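Long-range contact in leucine aminopeptidase (Parabacteroides distasonis, PDB 3TC8), which probably acts as a zinc-dependent exopeptidase of the M28 family, cleaving residues from the amino end of peptides or cyclising N-terminal glutamine: residues 158-163 / 173-178. Residues are numbered along the deposited sequence; the frame is centred on the assembly and turned at random.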
ATOM      1  N   ALA A 158      -3.229  -6.792   7.903  1.00  8.86           N
ATOM      2  CA  ALA A 158      -3.506  -8.202   7.666  1.00  8.75           C
ATOM      3  C   ALA A 158      -3.748  -8.474   6.179  1.00  8.80           C
ATOM      4  O   ALA A 158      -4.569  -9.336   5.830  1.00  9.48           O
ATOM      5  CB  ALA A 158      -4.627  -8.685   8.538  1.00 10.48           C
ATOM      6  N   GLU A 159      -2.975  -7.840   5.308  1.00  9.22           N
ATOM      7  CA  GLU A 159      -3.058  -8.105   3.902  1.00  8.78           C
ATOM      8  C   GLU A 159      -2.299  -9.359   3.489  1.00  8.17           C
ATOM      9  O   GLU A 159      -2.681  -9.995   2.517  1.00  9.02           O
ATOM     10  CB  GLU A 159      -2.541  -6.894   3.110  1.00  9.80           C
ATOM     11  CG  GLU A 159      -2.559  -7.060   1.585  1.00 11.89           C
ATOM     12  CD  GLU A 159      -1.426  -7.826   0.949  1.00 15.67           C
ATOM     13  OE1 GLU A 159      -0.330  -7.844   1.561  1.00 15.83           O
ATOM     14  OE2 GLU A 159      -1.659  -8.407  -0.173  1.00 22.78           O
ATOM     15  N   ASP A 160      -1.200  -9.618   4.202  1.00  8.14           N
ATOM     16  CA  ASP A 160      -0.171 -10.541   3.687  1.00  8.40           C
ATOM     17  C   ASP A 160      -0.023 -11.790   4.584  1.00  8.44           C
ATOM     18  O   ASP A 160       1.071 -12.349   4.667  1.00  9.16           O
ATOM     19  CB  ASP A 160       1.162  -9.823   3.512  1.00  9.27           C
ATOM     20  CG  ASP A 160       1.885 -10.227   2.265  1.00 10.67           C
ATOM     21  OD1 ASP A 160       1.340 -10.952   1.423  1.00 15.17           O
ATOM     22  OD2 ASP A 160       3.002  -9.803   2.081  1.00 12.98           O
ATOM     23  N   TYR A 161      -1.140 -12.244   5.128  1.00  8.49           N
ATOM     24  CA  TYR A 161      -1.229 -13.427   6.000  1.00  9.20           C
ATOM     25  C   TYR A 161      -2.029 -14.535   5.294  1.00  8.89           C
ATOM     26  O   TYR A 161      -2.588 -15.413   5.944  1.00 10.35           O
ATOM     27  CB  TYR A 161      -1.848 -13.033   7.361  1.00  9.61           C
ATOM     28  CG  TYR A 161      -1.323 -13.744   8.597  1.00  9.95           C
ATOM     29  CD1 TYR A 161      -1.528 -15.118   8.831  1.00 10.82           C
ATOM     30  CD2 TYR A 161      -0.682 -13.026   9.598  1.00 10.41           C
ATOM     31  CE1 TYR A 161      -1.089 -15.686  10.002  1.00 12.35           C
ATOM     32  CE2 TYR A 161      -0.281 -13.599  10.791  1.00 11.29           C
ATOM     33  CZ  TYR A 161      -0.498 -14.949  10.970  1.00 12.25           C
ATOM     34  OH  TYR A 161      -0.093 -15.516  12.171  1.00 15.19           O
ATOM     35  N   GLY A 162      -2.046 -14.537   3.974  1.00  8.76           N
ATOM     36  CA  GLY A 162      -2.757 -15.549   3.215  1.00  9.13           C
ATOM     37  C   GLY A 162      -2.030 -16.871   3.193  1.00  9.35           C
ATOM     38  O   GLY A 162      -0.866 -16.995   3.593  1.00  9.65           O
ATOM     39  N   THR A 163      -2.738 -17.889   2.729  1.00  9.23           N
ATOM     40  CA  THR A 163      -2.248 -19.267   2.714  1.00  9.46           C
ATOM     41  C   THR A 163      -0.853 -19.325   2.110  1.00  9.57           C
ATOM     42  O   THR A 163      -0.654 -18.887   0.965  1.00 10.07           O
ATOM     43  CB  THR A 163      -3.177 -20.158   1.879  1.00  9.52           C
ATOM     44  OG1 THR A 163      -4.508 -20.025   2.391  1.00 10.35           O
ATOM     45  CG2 THR A 163      -2.716 -21.617   1.923  1.00 11.67           C
ATOM     46  N   ASP A 173     -10.322 -16.033  -0.227  1.00 10.79           N
ATOM     47  CA  ASP A 173     -10.255 -14.666   0.296  1.00 10.70           C
ATOM     48  C   ASP A 173      -9.395 -14.595   1.567  1.00  9.77           C
ATOM     49  O   ASP A 173      -9.758 -13.903   2.514  1.00 10.34           O
ATOM     50  CB  ASP A 173     -11.645 -14.083   0.502  1.00 12.30           C
ATOM     51  CG  ASP A 173     -12.427 -14.034  -0.775  1.00 13.70           C
ATOM     52  OD1 ASP A 173     -12.021 -13.297  -1.682  1.00 15.02           O
ATOM     53  OD2 ASP A 173     -13.439 -14.745  -0.868  1.00 17.93           O
ATOM     54  N   SER A 174      -8.243 -15.256   1.542  1.00  9.66           N
ATOM     55  CA  SER A 174      -7.375 -15.288   2.698  1.00  9.28           C
ATOM     56  C   SER A 174      -6.416 -14.098   2.776  1.00  8.78           C
ATOM     57  O   SER A 174      -5.807 -13.924   3.839  1.00  8.97           O
ATOM     58  CB  SER A 174      -6.607 -16.600   2.766  1.00 10.01           C
ATOM     59  OG  SER A 174      -5.509 -16.676   1.865  1.00 10.82           O
ATOM     60  N   TRP A 175      -6.303 -13.345   1.693  1.00  8.97           N
ATOM     61  CA  TRP A 175      -5.478 -12.151   1.634  1.00  8.88           C
ATOM     62  C   TRP A 175      -6.317 -10.923   1.910  1.00  8.38           C
ATOM     63  O   TRP A 175      -7.537 -10.961   1.834  1.00  9.37           O
ATOM     64  CB  TRP A 175      -4.811 -12.057   0.246  1.00  9.57           C
ATOM     65  CG  TRP A 175      -4.082 -13.281  -0.159  1.00 10.09           C
ATOM     66  CD1 TRP A 175      -4.585 -14.380  -0.789  1.00 12.15           C
ATOM     67  CD2 TRP A 175      -2.741 -13.614   0.181  1.00 10.07           C
ATOM     68  NE1 TRP A 175      -3.642 -15.358  -0.923  1.00 12.38           N
ATOM     69  CE2 TRP A 175      -2.481 -14.916  -0.343  1.00 10.93           C
ATOM     70  CE3 TRP A 175      -1.705 -12.943   0.841  1.00 10.96           C
ATOM     71  CZ2 TRP A 175      -1.263 -15.525  -0.210  1.00 12.52           C
ATOM     72  CZ3 TRP A 175      -0.488 -13.564   0.968  1.00 12.40           C
ATOM     73  CH2 TRP A 175      -0.274 -14.842   0.448  1.00 12.56           C
ATOM     74  N   CYS A 176      -5.673  -9.799   2.222  1.00  8.04           N
ATOM     75  CA  CYS A 176      -6.372  -8.504   2.280  1.00  8.23           C
ATOM     76  C   CYS A 176      -7.485  -8.539   3.308  1.00  8.41           C
ATOM     77  O   CYS A 176      -8.568  -8.000   3.088  1.00  8.64           O
ATOM     78  CB  CYS A 176      -6.929  -8.122   0.893  1.00  8.91           C
ATOM     79  SG  CYS A 176      -5.748  -8.183  -0.443  1.00 10.22           S
ATOM     80  N   LEU A 177      -7.208  -9.105   4.485  1.00  8.35           N
ATOM     81  CA  LEU A 177      -8.264  -9.278   5.467  1.00  8.60           C
ATOM     82  C   LEU A 177      -8.719  -7.941   6.066  1.00  7.84           C
ATOM     83  O   LEU A 177      -9.907  -7.761   6.354  1.00  8.67           O
ATOM     84  CB  LEU A 177      -7.795 -10.221   6.583  1.00  9.31           C
ATOM     85  CG  LEU A 177      -7.478 -11.642   6.171  1.00  9.64           C
ATOM     86  CD1 LEU A 177      -6.858 -12.401   7.329  1.00 10.77           C
ATOM     87  CD2 LEU A 177      -8.723 -12.373   5.607  1.00 11.52           C
ATOM     88  N   GLY A 178      -7.770  -7.029   6.319  1.00  8.18           N
ATOM     89  CA  GLY A 178      -8.152  -5.728   6.869  1.00  8.73           C
ATOM     90  C   GLY A 178      -9.017  -4.918   5.927  1.00  7.81           C
ATOM     91  O   GLY A 178      -9.981  -4.280   6.369  1.00  8.49           O
TER
HETATM   92  O   HOH W   1      -3.979 -12.009   5.019  1.00  9.94           O
HETATM   93  O   HOH W   2      -5.318 -15.585   6.084  1.00 10.85           O
HETATM   94  O   HOH W   3      -2.596 -18.431  -1.465  1.00 22.76           O
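One face of the Trp175 indole is met by the backbone of Gly162, its CA 3.4 Å from the centroid of the six-membered ring, almost on the ring normal, a CH-pi contact; Thr163 N is offset toward the rim. Glycine suits this place because a CB would run into the ring and into Ser174 OG. At the indole edge sit Glu159 O, in the ring plane, and Asp160 OD1, 3.2 Å from Trp175 CZ3, with carboxylate and ring planes turned 52° apart. Also in plane there, a water accepts from Trp175 NE1 and donates to Thr163 O. Asp160 OD2 binds the zinc ion with Asp127 and His281, so the indole edge is a second-shell neighbour of the metal site. An alanine in place of Trp175 would probably leave Gly162 CA without the ring face and the water without its NE1 partner, opening a gap beside the zinc ligand.

Ser174 OG, turned between its own backbone N and carbonyl carbon (chi1 77°), accepts a hydrogen bond from Thr163 N at 3.1 Å; a small hydroxyl suits this spot because it satisfies that N-H. Two backbone hydrogen bonds join the segments directly: Cys176 N to Glu159 O, nearly straight at 171°, and Leu177 N to Ala158 O. A second water joins Ala158 O, Tyr161 N and Ser174 O.

Thus the loop following strand 150-156 is tied to the start of helix 177-184, where Cys176 is the N-cap residue; Ala158 and Leu177 pack on Leu80 of strand 79-89, while Cys176 touches helix 250-258.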